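Local structure of tight junction protein ZO-3 (Homo sapiens, 3KFV) at residues Tyr6-Phe11 and Pro133-Val138; His10-Pro15 and Gly22-Asp27; Asp27-Leu32 and Trp49-Met54. The protein acts as a MAGUK-family scaffold that links tight-junction membrane proteins such as claudins and occludin to the actin cytoskeleton, and is seen here as its SH3–guanylate kinase-like fragment. One frame throughout, in Å; residues are numbered along the deposited sequence.

Contact 1 (Tyr6-Phe11 and Pro133-Val138); sequences YIRTHF and PYERVV
Glu135 OE2 is gripped by Arg8 of the facing strand and His10 just beyond its end, and the two donors reach it from opposite faces of the carboxylate. Arg8 NE, 3.0 Å from Glu135 OE2, forms a nearly straight salt bridge that lies in the guanidinium plane and meets the oxygen nearly along its C-O axis; Arg8 NH2 adds a weak, bent bond to the same oxygen. His10 NE2 comes in from above the carboxylate plane, 2.9 Å from Glu135 OE2, with the oxygen close to the imidazole plane. The Glu135 chain leaves with CG anti to the backbone N (chi1 -173°) and stays extended, which carries the carboxylate between the two donors. The other imidazole nitrogen, ND1, bonds to Tyr215 OH, so both ring nitrogens are engaged, which would hold the ring's rotation. The guanidinium beside this buried oxygen would probably keep Glu135 ionised. Behind these groups the backbones pair antiparallel: Arg8 and Glu135 exchange bonds in both directions (Arg8 N to Glu135 O 2.8 Å, Glu135 N to Arg8 O 2.9 Å), and His10 N reaches Pro133 O at 2.9 Å. On the Ile7 face of the sheet, Ile7 CG1 rests 3.8 Å from Tyr134 CB. Just beyond the strand end, Phe11 CE2 sits 3.6 Å from Pro133 CB, while its ring lies slid alongside the Tyr134 ring with little overlap. Strands 134-141 and 294-298 extend the sheet of the first four strands, as in the split SH3 domain of MAGUK proteins; 134-141 lies between 5-9 and 294-298. Helix 69-82 packs on Phe11, Pro133 and Tyr134, and the C-terminal end of helix 207-215, with Tyr215, meets the Arg8-His10 side.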
loop_
_atom_site.group_PDB
_atom_site.type_symbol
_atom_site.label_atom_id
_atom_site.label_comp_id
_atom_site.label_asym_id
_atom_site.label_seq_id
_atom_site.Cartn_x
_atom_site.Cartn_y
_atom_site.Cartn_z
ATOM N N TYR A 6 3.136 -20.083 1.891
ATOM C CA TYR A 6 2.481 -18.894 1.369
ATOM C C TYR A 6 3.006 -18.607 -0.022
ATOM O O TYR A 6 4.186 -18.801 -0.310
ATOM C CB TYR A 6 2.713 -17.690 2.284
ATOM C CG TYR A 6 2.131 -17.853 3.672
ATOM C CD1 TYR A 6 0.773 -17.658 3.911
ATOM C CD2 TYR A 6 2.941 -18.200 4.741
ATOM C CE1 TYR A 6 0.241 -17.807 5.180
ATOM C CE2 TYR A 6 2.421 -18.350 6.019
ATOM C CZ TYR A 6 1.073 -18.156 6.235
ATOM O OH TYR A 6 0.570 -18.311 7.515
ATOM N N ILE A 7 2.121 -18.149 -0.892
ATOM C CA ILE A 7 2.492 -17.922 -2.277
ATOM C C ILE A 7 2.041 -16.534 -2.732
ATOM O O ILE A 7 0.973 -16.052 -2.341
ATOM C CB ILE A 7 1.889 -19.015 -3.192
ATOM C CG1 ILE A 7 2.910 -19.464 -4.234
ATOM C CG2 ILE A 7 0.607 -18.538 -3.842
ATOM C CD1 ILE A 7 4.041 -20.276 -3.659
ATOM N N ARG A 8 2.875 -15.884 -3.534
ATOM C CA ARG A 8 2.485 -14.629 -4.158
ATOM C C ARG A 8 2.332 -14.837 -5.672
ATOM O O ARG A 8 3.178 -15.462 -6.311
ATOM C CB ARG A 8 3.496 -13.532 -3.841
ATOM C CG ARG A 8 2.886 -12.149 -3.801
ATOM C CD ARG A 8 3.826 -11.137 -3.162
ATOM N NE ARG A 8 4.980 -10.797 -3.995
ATOM C CZ ARG A 8 5.205 -9.589 -4.499
ATOM N NH1 ARG A 8 4.356 -8.602 -4.256
ATOM N NH2 ARG A 8 6.279 -9.361 -5.239
ATOM N N THR A 9 1.241 -14.329 -6.235
ATOM C CA THR A 9 0.912 -14.584 -7.632
ATOM C C THR A 9 1.394 -13.453 -8.547
ATOM O O THR A 9 1.196 -12.278 -8.249
ATOM C CB THR A 9 -0.609 -14.793 -7.806
ATOM O OG1 THR A 9 -1.304 -13.604 -7.421
ATOM C CG2 THR A 9 -1.098 -15.941 -6.936
ATOM N N HIS A 10 2.023 -13.810 -9.662
ATOM C CA HIS A 10 2.573 -12.817 -10.582
ATOM C C HIS A 10 1.978 -12.901 -11.988
ATOM O O HIS A 10 2.624 -12.563 -12.984
ATOM C CB HIS A 10 4.098 -12.913 -10.616
ATOM C CG HIS A 10 4.741 -12.540 -9.320
ATOM N ND1 HIS A 10 4.992 -11.230 -8.965
ATOM C CD2 HIS A 10 5.154 -13.299 -8.278
ATOM C CE1 HIS A 10 5.546 -11.202 -7.766
ATOM N NE2 HIS A 10 5.657 -12.443 -7.329
ATOM N N PHE A 11 0.734 -13.355 -12.057
ATOM C CA PHE A 11 -0.029 -13.284 -13.287
ATOM C C PHE A 11 -1.510 -13.187 -12.933
ATOM O O PHE A 11 -1.897 -13.432 -11.788
ATOM C CB PHE A 11 0.261 -14.492 -14.187
ATOM C CG PHE A 11 -0.060 -15.817 -13.556
ATOM C CD1 PHE A 11 -1.246 -16.476 -13.857
ATOM C CD2 PHE A 11 0.823 -16.408 -12.667
ATOM C CE1 PHE A 11 -1.551 -17.696 -13.274
ATOM C CE2 PHE A 11 0.528 -17.629 -12.085
ATOM C CZ PHE A 11 -0.661 -18.275 -12.388
ATOM N N PRO A 133 5.886 -16.901 -11.870
ATOM C CA PRO A 133 4.429 -16.985 -11.729
ATOM C C PRO A 133 4.023 -17.158 -10.268
ATOM O O PRO A 133 3.117 -16.471 -9.793
ATOM C CB PRO A 133 4.081 -18.238 -12.530
ATOM C CG PRO A 133 5.129 -18.289 -13.592
ATOM C CD PRO A 133 6.388 -17.738 -12.974
ATOM N N TYR A 134 4.685 -18.076 -9.568
ATOM C CA TYR A 134 4.459 -18.260 -8.142
ATOM C C TYR A 134 5.736 -17.947 -7.387
ATOM O O TYR A 134 6.817 -18.445 -7.732
ATOM C CB TYR A 134 4.039 -19.694 -7.820
ATOM C CG TYR A 134 2.579 -20.009 -8.049
ATOM C CD1 TYR A 134 1.660 -19.005 -8.341
ATOM C CD2 TYR A 134 2.113 -21.314 -7.942
ATOM C CE1 TYR A 134 0.322 -19.298 -8.544
ATOM C CE2 TYR A 134 0.780 -21.616 -8.141
ATOM C CZ TYR A 134 -0.111 -20.608 -8.441
ATOM O OH TYR A 134 -1.438 -20.921 -8.629
ATOM N N GLU A 135 5.607 -17.133 -6.344
ATOM C CA GLU A 135 6.742 -16.768 -5.511
ATOM C C GLU A 135 6.436 -17.153 -4.078
ATOM O O GLU A 135 5.535 -16.592 -3.461
ATOM C CB GLU A 135 6.987 -15.262 -5.597
ATOM C CG GLU A 135 8.242 -14.783 -4.913
ATOM C CD GLU A 135 8.218 -13.290 -4.623
ATOM O OE1 GLU A 135 9.262 -12.744 -4.190
ATOM O OE2 GLU A 135 7.153 -12.660 -4.816
ATOM N N ARG A 136 7.165 -18.123 -3.545
ATOM C CA ARG A 136 6.995 -18.475 -2.141
ATOM C C ARG A 136 7.446 -17.311 -1.268
ATOM O O ARG A 136 8.546 -16.785 -1.444
ATOM C CB ARG A 136 7.768 -19.752 -1.800
ATOM C CG ARG A 136 7.170 -21.017 -2.410
ATOM C CD ARG A 136 7.797 -22.284 -1.833
ATOM N NE ARG A 136 7.719 -22.324 -0.373
ATOM C CZ ARG A 136 7.873 -23.422 0.362
ATOM N NH1 ARG A 136 8.109 -24.591 -0.221
ATOM N NH2 ARG A 136 7.780 -23.352 1.683
ATOM N N VAL A 137 6.584 -16.899 -0.340
ATOM C CA VAL A 137 6.886 -15.776 0.548
ATOM C C VAL A 137 6.730 -16.160 2.019
ATOM O O VAL A 137 5.992 -17.083 2.357
ATOM C CB VAL A 137 5.977 -14.539 0.262
ATOM C CG1 VAL A 137 6.311 -13.905 -1.074
ATOM C CG2 VAL A 137 4.512 -14.919 0.326
ATOM N N VAL A 138 7.427 -15.439 2.890
ATOM C CA VAL A 138 7.280 -15.608 4.333
ATOM C C VAL A 138 7.088 -14.238 4.978
ATOM O O VAL A 138 7.349 -13.215 4.347
ATOM C CB VAL A 138 8.509 -16.316 4.975
ATOM C CG1 VAL A 138 8.518 -17.804 4.640
ATOM C CG2 VAL A 138 9.813 -15.641 4.548
#

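Contact 2 (His10-Pro15 and Gly22-Asp27); sequences HFELEP and GFTRGD
Residues 10-15 and 22-27 run nearly antiparallel, their touching parts 161° apart, and meet in a single hydrogen-bonded bridge between Leu13 and Phe23, with Leu13 N to Phe23 O and Phe23 N to Leu13 O both 3.0 Å. They are the two arms of the RT loop of the SH3 domain. Inside it the Phe23 ring turns an edge onto one face of Phe11, a T-shaped pair with centroids 5.0 Å apart and planes at 84°. Leu13 CB lies over a face of the Phe23 ring, 3.8 Å from its centroid, a CH-pi contact. Glu12 uses both carboxylate oxygens on one residue: OE2 accepts the backbone N of Arg25 at 2.8 Å, and OE1 forms a salt bridge to Arg25 NH1 at 2.6 Å whose hydrogen bond is bent and weak. A turn at chi2 (64°) folds the Glu12 carboxylate back toward Arg25, nearly coplanar with the guanidinium, and His10 O stands over the centre of that guanidinium. Thr24 to Asp27 form a type II turn with Gly26 third, braced by Thr24 N to Asp27 OD2 at 2.8 Å. An alanine in place of Glu12 would probably leave the Arg25 backbone N without its acceptor and Arg25 with one carboxylate fewer. Arg25 NH1 also bridges to Glu79 and NE bonds to Thr126, tying the loop to helices 69-82 and 123-129; the chemistry thus divides between aromatic packing inward and, outward, one arginine shared by the acids Glu12 and Glu79.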
loop_
_atom_site.group_PDB
_atom_site.type_symbol
_atom_site.label_atom_id
_atom_site.label_comp_id
_atom_site.label_asym_id
_atom_site.label_seq_id
_atom_site.Cartn_x
_atom_site.Cartn_y
_atom_site.Cartn_z
ATOM N N HIS A 10 2.023 -13.810 -9.662
ATOM C CA HIS A 10 2.573 -12.817 -10.582
ATOM C C HIS A 10 1.978 -12.901 -11.988
ATOM O O HIS A 10 2.624 -12.563 -12.984
ATOM C CB HIS A 10 4.098 -12.913 -10.616
ATOM C CG HIS A 10 4.741 -12.540 -9.320
ATOM N ND1 HIS A 10 4.992 -11.230 -8.965
ATOM C CD2 HIS A 10 5.154 -13.299 -8.278
ATOM C CE1 HIS A 10 5.546 -11.202 -7.766
ATOM N NE2 HIS A 10 5.657 -12.443 -7.329
ATOM N N PHE A 11 0.734 -13.355 -12.057
ATOM C CA PHE A 11 -0.029 -13.284 -13.287
ATOM C C PHE A 11 -1.510 -13.187 -12.933
ATOM O O PHE A 11 -1.897 -13.432 -11.788
ATOM C CB PHE A 11 0.261 -14.492 -14.187
ATOM C CG PHE A 11 -0.060 -15.817 -13.556
ATOM C CD1 PHE A 11 -1.246 -16.476 -13.857
ATOM C CD2 PHE A 11 0.823 -16.408 -12.667
ATOM C CE1 PHE A 11 -1.551 -17.696 -13.274
ATOM C CE2 PHE A 11 0.528 -17.629 -12.085
ATOM C CZ PHE A 11 -0.661 -18.275 -12.388
ATOM N N GLU A 12 -2.332 -12.814 -13.907
ATOM C CA GLU A 12 -3.757 -12.642 -13.669
ATOM C C GLU A 12 -4.536 -13.932 -13.938
ATOM O O GLU A 12 -4.202 -14.699 -14.843
ATOM C CB GLU A 12 -4.307 -11.485 -14.514
ATOM C CG GLU A 12 -4.360 -10.130 -13.792
ATOM C CD GLU A 12 -2.982 -9.593 -13.397
ATOM O OE1 GLU A 12 -2.007 -9.805 -14.152
ATOM O OE2 GLU A 12 -2.873 -8.946 -12.332
ATOM N N LEU A 13 -5.567 -14.171 -13.133
ATOM C CA LEU A 13 -6.441 -15.321 -13.324
ATOM C C LEU A 13 -7.869 -14.965 -12.918
ATOM O O LEU A 13 -8.092 -14.347 -11.873
ATOM C CB LEU A 13 -5.953 -16.516 -12.508
ATOM C CG LEU A 13 -6.733 -17.814 -12.719
ATOM C CD1 LEU A 13 -6.458 -18.369 -14.106
ATOM C CD2 LEU A 13 -6.395 -18.842 -11.650
ATOM N N GLU A 14 -8.828 -15.354 -13.754
ATOM C CA GLU A 14 -10.238 -15.091 -13.485
ATOM C C GLU A 14 -10.805 -16.131 -12.530
ATOM O O GLU A 14 -10.363 -17.285 -12.527
ATOM C CB GLU A 14 -11.053 -15.079 -14.787
ATOM C CG GLU A 14 -10.860 -13.838 -15.668
ATOM C CD GLU A 14 -11.244 -12.531 -14.972
ATOM O OE1 GLU A 14 -10.859 -11.455 -15.480
ATOM O OE2 GLU A 14 -11.928 -12.573 -13.923
ATOM N N PRO A 15 -11.785 -15.724 -11.707
ATOM C CA PRO A 15 -12.470 -16.657 -10.810
ATOM C C PRO A 15 -13.052 -17.820 -11.600
ATOM O O PRO A 15 -13.170 -17.737 -12.824
ATOM C CB PRO A 15 -13.592 -15.805 -10.212
ATOM C CG PRO A 15 -13.072 -14.413 -10.266
ATOM C CD PRO A 15 -12.260 -14.339 -11.533
ATOM N N GLY A 22 -9.835 -16.454 -8.110
ATOM C CA GLY A 22 -9.206 -15.537 -9.039
ATOM C C GLY A 22 -8.134 -14.730 -8.336
ATOM O O GLY A 22 -8.214 -14.491 -7.130
ATOM N N PHE A 23 -7.118 -14.310 -9.076
ATOM C CA PHE A 23 -6.086 -13.481 -8.470
ATOM C C PHE A 23 -5.420 -12.502 -9.425
ATOM O O PHE A 23 -5.594 -12.567 -10.649
ATOM C CB PHE A 23 -5.035 -14.332 -7.748
ATOM C CG PHE A 23 -4.389 -15.381 -8.606
ATOM C CD1 PHE A 23 -4.579 -16.725 -8.335
ATOM C CD2 PHE A 23 -3.569 -15.028 -9.660
ATOM C CE1 PHE A 23 -3.970 -17.699 -9.110
ATOM C CE2 PHE A 23 -2.962 -15.996 -10.437
ATOM C CZ PHE A 23 -3.165 -17.333 -10.161
ATOM N N THR A 24 -4.646 -11.601 -8.835
ATOM C CA THR A 24 -3.991 -10.526 -9.556
ATOM C C THR A 24 -2.541 -10.452 -9.109
ATOM O O THR A 24 -2.222 -10.817 -7.982
ATOM C CB THR A 24 -4.700 -9.181 -9.255
ATOM O OG1 THR A 24 -5.940 -9.129 -9.972
ATOM C CG2 THR A 24 -3.836 -7.978 -9.644
ATOM N N ARG A 25 -1.658 -9.997 -9.989
ATOM C CA ARG A 25 -0.287 -9.710 -9.577
ATOM C C ARG A 25 -0.240 -9.105 -8.171
ATOM O O ARG A 25 -0.763 -8.011 -7.938
ATOM C CB ARG A 25 0.383 -8.756 -10.564
ATOM C CG ARG A 25 0.804 -9.407 -11.849
ATOM C CD ARG A 25 1.336 -8.383 -12.827
ATOM N NE ARG A 25 2.180 -9.009 -13.839
ATOM C CZ ARG A 25 1.723 -9.732 -14.858
ATOM N NH1 ARG A 25 0.421 -9.932 -15.002
ATOM N NH2 ARG A 25 2.569 -10.259 -15.731
ATOM N N GLY A 26 0.378 -9.824 -7.238
ATOM C CA GLY A 26 0.595 -9.306 -5.901
ATOM C C GLY A 26 -0.237 -9.967 -4.819
ATOM O O GLY A 26 0.087 -9.862 -3.638
ATOM N N ASP A 27 -1.313 -10.639 -5.208
ATOM C CA ASP A 27 -2.140 -11.349 -4.241
ATOM C C ASP A 27 -1.338 -12.447 -3.559
ATOM O O ASP A 27 -0.399 -12.990 -4.133
ATOM C CB ASP A 27 -3.385 -11.928 -4.912
ATOM C CG ASP A 27 -4.466 -10.878 -5.138
ATOM O OD1 ASP A 27 -4.665 -10.026 -4.246
ATOM O OD2 ASP A 27 -5.121 -10.909 -6.205
#

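Contact 3 (Asp27-Leu32 and Trp49-Met54); sequences DVFHVL and WLAVRM
Val31 and Ala51 form the closest backbone pair, with Val31 CG2 lying 3.7 Å from Trp49 CE3 and also against Ala51 CB. On the same face Phe29 runs alongside Arg53, its CE1 4.0 Å from Arg53 CB, and touches Ala51 CB. On the other face, Leu32 CD1 meets Val52 CG2 at 3.5 Å, and the selenium of selenomethionine Met54 approaches His30 CB. Met54 CG lies anti to its carbonyl carbon (chi1 -59°), and the bend at chi2 (-78°) then lays SE near His30 CB. Backbone bonds set this register: His30 and Val52 exchange a pair, His30 N to Val52 O 2.9 Å and Val52 N to His30 O 3.0 Å, and Met54 N reaches Val28 O at 3.1 Å, while the Leu32 N to Leu50 O bond is weak. These strands, 28-33 and 49-54, are neighbours in the SH3 sheet. Further out, strand 60-66 places Ile66 against Trp49 and Ala51, and strand 5-9 packs Ile7 and Thr9 on Phe29. The polar ends turn to acids of that outer strand 60-66: His30 ND1 hydrogen-bonds to Glu60, and Arg53 NH1 makes a salt bridge with Glu62. The chemistry is thus one of apolar contacts on both faces, with Arg53 beside Phe29, consistent with a sheet held by its hydrogen bonds and hydrophobic packing.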
loop_
_atom_site.group_PDB
_atom_site.type_symbol
_atom_site.label_atom_id
_atom_site.label_comp_id
_atom_site.label_asym_id
_atom_site.label_seq_id
_atom_site.Cartn_x
_atom_site.Cartn_y
_atom_site.Cartn_z
ATOM N N ASP A 27 -1.313 -10.639 -5.208
ATOM C CA ASP A 27 -2.140 -11.349 -4.241
ATOM C C ASP A 27 -1.338 -12.447 -3.559
ATOM O O ASP A 27 -0.399 -12.990 -4.133
ATOM C CB ASP A 27 -3.385 -11.928 -4.912
ATOM C CG ASP A 27 -4.466 -10.878 -5.138
ATOM O OD1 ASP A 27 -4.665 -10.026 -4.246
ATOM O OD2 ASP A 27 -5.121 -10.909 -6.205
ATOM N N VAL A 28 -1.704 -12.758 -2.320
ATOM C CA VAL A 28 -0.983 -13.757 -1.542
ATOM C C VAL A 28 -1.932 -14.848 -1.075
ATOM O O VAL A 28 -3.059 -14.577 -0.668
ATOM C CB VAL A 28 -0.267 -13.129 -0.319
ATOM C CG1 VAL A 28 0.373 -14.207 0.530
ATOM C CG2 VAL A 28 0.786 -12.122 -0.766
ATOM N N PHE A 29 -1.473 -16.089 -1.140
ATOM C CA PHE A 29 -2.308 -17.208 -0.732
ATOM C C PHE A 29 -1.627 -18.099 0.289
ATOM O O PHE A 29 -0.482 -18.515 0.114
ATOM C CB PHE A 29 -2.730 -18.038 -1.948
ATOM C CG PHE A 29 -3.694 -17.333 -2.844
ATOM C CD1 PHE A 29 -5.047 -17.614 -2.783
ATOM C CD2 PHE A 29 -3.252 -16.368 -3.736
ATOM C CE1 PHE A 29 -5.941 -16.955 -3.605
ATOM C CE2 PHE A 29 -4.139 -15.705 -4.559
ATOM C CZ PHE A 29 -5.485 -15.999 -4.494
ATOM N N HIS A 30 -2.344 -18.386 1.363
ATOM C CA HIS A 30 -1.919 -19.419 2.277
ATOM C C HIS A 30 -2.374 -20.747 1.699
ATOM O O HIS A 30 -3.534 -21.130 1.848
ATOM C CB HIS A 30 -2.529 -19.195 3.655
ATOM C CG HIS A 30 -2.116 -20.217 4.665
ATOM N ND1 HIS A 30 -2.931 -20.605 5.706
ATOM C CD2 HIS A 30 -0.980 -20.944 4.783
ATOM C CE1 HIS A 30 -2.310 -21.519 6.431
ATOM N NE2 HIS A 30 -1.125 -21.742 5.891
ATOM N N VAL A 31 -1.465 -21.427 1.002
ATOM C CA VAL A 31 -1.758 -22.729 0.410
ATOM C C VAL A 31 -1.812 -23.795 1.498
ATOM O O VAL A 31 -0.776 -24.193 2.039
ATOM C CB VAL A 31 -0.698 -23.123 -0.629
ATOM C CG1 VAL A 31 -1.012 -24.483 -1.220
ATOM C CG2 VAL A 31 -0.628 -22.077 -1.711
ATOM N N LEU A 32 -3.022 -24.248 1.812
ATOM C CA LEU A 32 -3.237 -25.171 2.921
ATOM C C LEU A 32 -2.684 -26.564 2.641
ATOM O O LEU A 32 -2.034 -27.166 3.501
ATOM C CB LEU A 32 -4.723 -25.250 3.276
ATOM C CG LEU A 32 -5.355 -23.929 3.723
ATOM C CD1 LEU A 32 -6.786 -24.142 4.204
ATOM C CD2 LEU A 32 -4.510 -23.275 4.804
ATOM N N TRP A 49 -4.227 -26.968 -5.897
ATOM C CA TRP A 49 -3.831 -26.673 -4.519
ATOM C C TRP A 49 -5.030 -26.127 -3.765
ATOM O O TRP A 49 -5.806 -25.347 -4.315
ATOM C CB TRP A 49 -2.720 -25.620 -4.451
ATOM C CG TRP A 49 -1.380 -26.056 -4.944
ATOM C CD1 TRP A 49 -0.992 -27.320 -5.280
ATOM C CD2 TRP A 49 -0.230 -25.221 -5.124
ATOM N NE1 TRP A 49 0.323 -27.321 -5.681
ATOM C CE2 TRP A 49 0.815 -26.046 -5.590
ATOM C CE3 TRP A 49 0.015 -23.854 -4.947
ATOM C CZ2 TRP A 49 2.083 -25.551 -5.876
ATOM C CZ3 TRP A 49 1.275 -23.362 -5.237
ATOM C CH2 TRP A 49 2.293 -24.210 -5.695
ATOM N N LEU A 50 -5.184 -26.517 -2.506
ATOM C CA LEU A 50 -6.202 -25.903 -1.668
ATOM C C LEU A 50 -5.597 -24.682 -0.994
ATOM O O LEU A 50 -4.646 -24.803 -0.229
ATOM C CB LEU A 50 -6.725 -26.885 -0.616
ATOM C CG LEU A 50 -7.812 -26.310 0.298
ATOM C CD1 LEU A 50 -9.159 -26.315 -0.410
ATOM C CD2 LEU A 50 -7.895 -27.064 1.622
ATOM N N ALA A 51 -6.144 -23.506 -1.273
ATOM C CA ALA A 51 -5.554 -22.265 -0.779
ATOM C C ALA A 51 -6.579 -21.307 -0.185
ATOM O O ALA A 51 -7.778 -21.456 -0.392
ATOM C CB ALA A 51 -4.781 -21.579 -1.894
ATOM N N VAL A 52 -6.086 -20.315 0.548
ATOM C CA VAL A 52 -6.937 -19.297 1.151
ATOM C C VAL A 52 -6.335 -17.921 0.885
ATOM O O VAL A 52 -5.126 -17.739 1.014
ATOM C CB VAL A 52 -7.054 -19.507 2.669
ATOM C CG1 VAL A 52 -8.052 -18.531 3.267
ATOM C CG2 VAL A 52 -7.450 -20.943 2.976
ATOM N N ARG A 53 -7.164 -16.954 0.504
ATOM C CA ARG A 53 -6.642 -15.625 0.211
ATOM C C ARG A 53 -6.291 -14.861 1.482
ATOM O O ARG A 53 -6.910 -15.045 2.530
ATOM C CB ARG A 53 -7.603 -14.804 -0.653
ATOM C CG ARG A 53 -7.106 -13.377 -0.886
ATOM C CD ARG A 53 -7.968 -12.605 -1.866
ATOM N NE ARG A 53 -8.159 -13.341 -3.112
ATOM C CZ ARG A 53 -9.347 -13.695 -3.593
ATOM N NH1 ARG A 53 -10.454 -13.362 -2.940
ATOM N NH2 ARG A 53 -9.427 -14.370 -4.735
HETATM N N MSE A 54 -5.283 -14.004 1.376
HETATM C CA MSE A 54 -4.817 -13.223 2.506
HETATM C C MSE A 54 -5.050 -11.746 2.225
HETATM O O MSE A 54 -4.521 -11.205 1.250
HETATM C CB MSE A 54 -3.330 -13.485 2.733
HETATM C CG MSE A 54 -2.995 -14.941 3.015
HETATM SE SE MSE A 54 -3.387 -15.501 4.859
HETATM C CE MSE A 54 -2.232 -14.253 5.831
#

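Contacts 1 and 3 belong to one antiparallel sheet: strands 5-9 and 28-33 are neighbours in it, with Ile7 O bonded to Phe29 N. Contact 1, mostly buried, adds a strand from far along the sequence and contains a buried ionic cluster. Contact 3, nested in the chain loop that contact 1 closes, is partly buried, and its side chains meet mainly through apolar groups. Contact 2 continues from contact 1 through the shared His10 and Phe11 and leads to contact 3 through Asp27; it is the more exposed loop, joining strands 5-9 and 28-33, with one bridge, a T-shaped aromatic pair and a rim of charge. Phe23 packs on Phe29, joining that loop to the sheet.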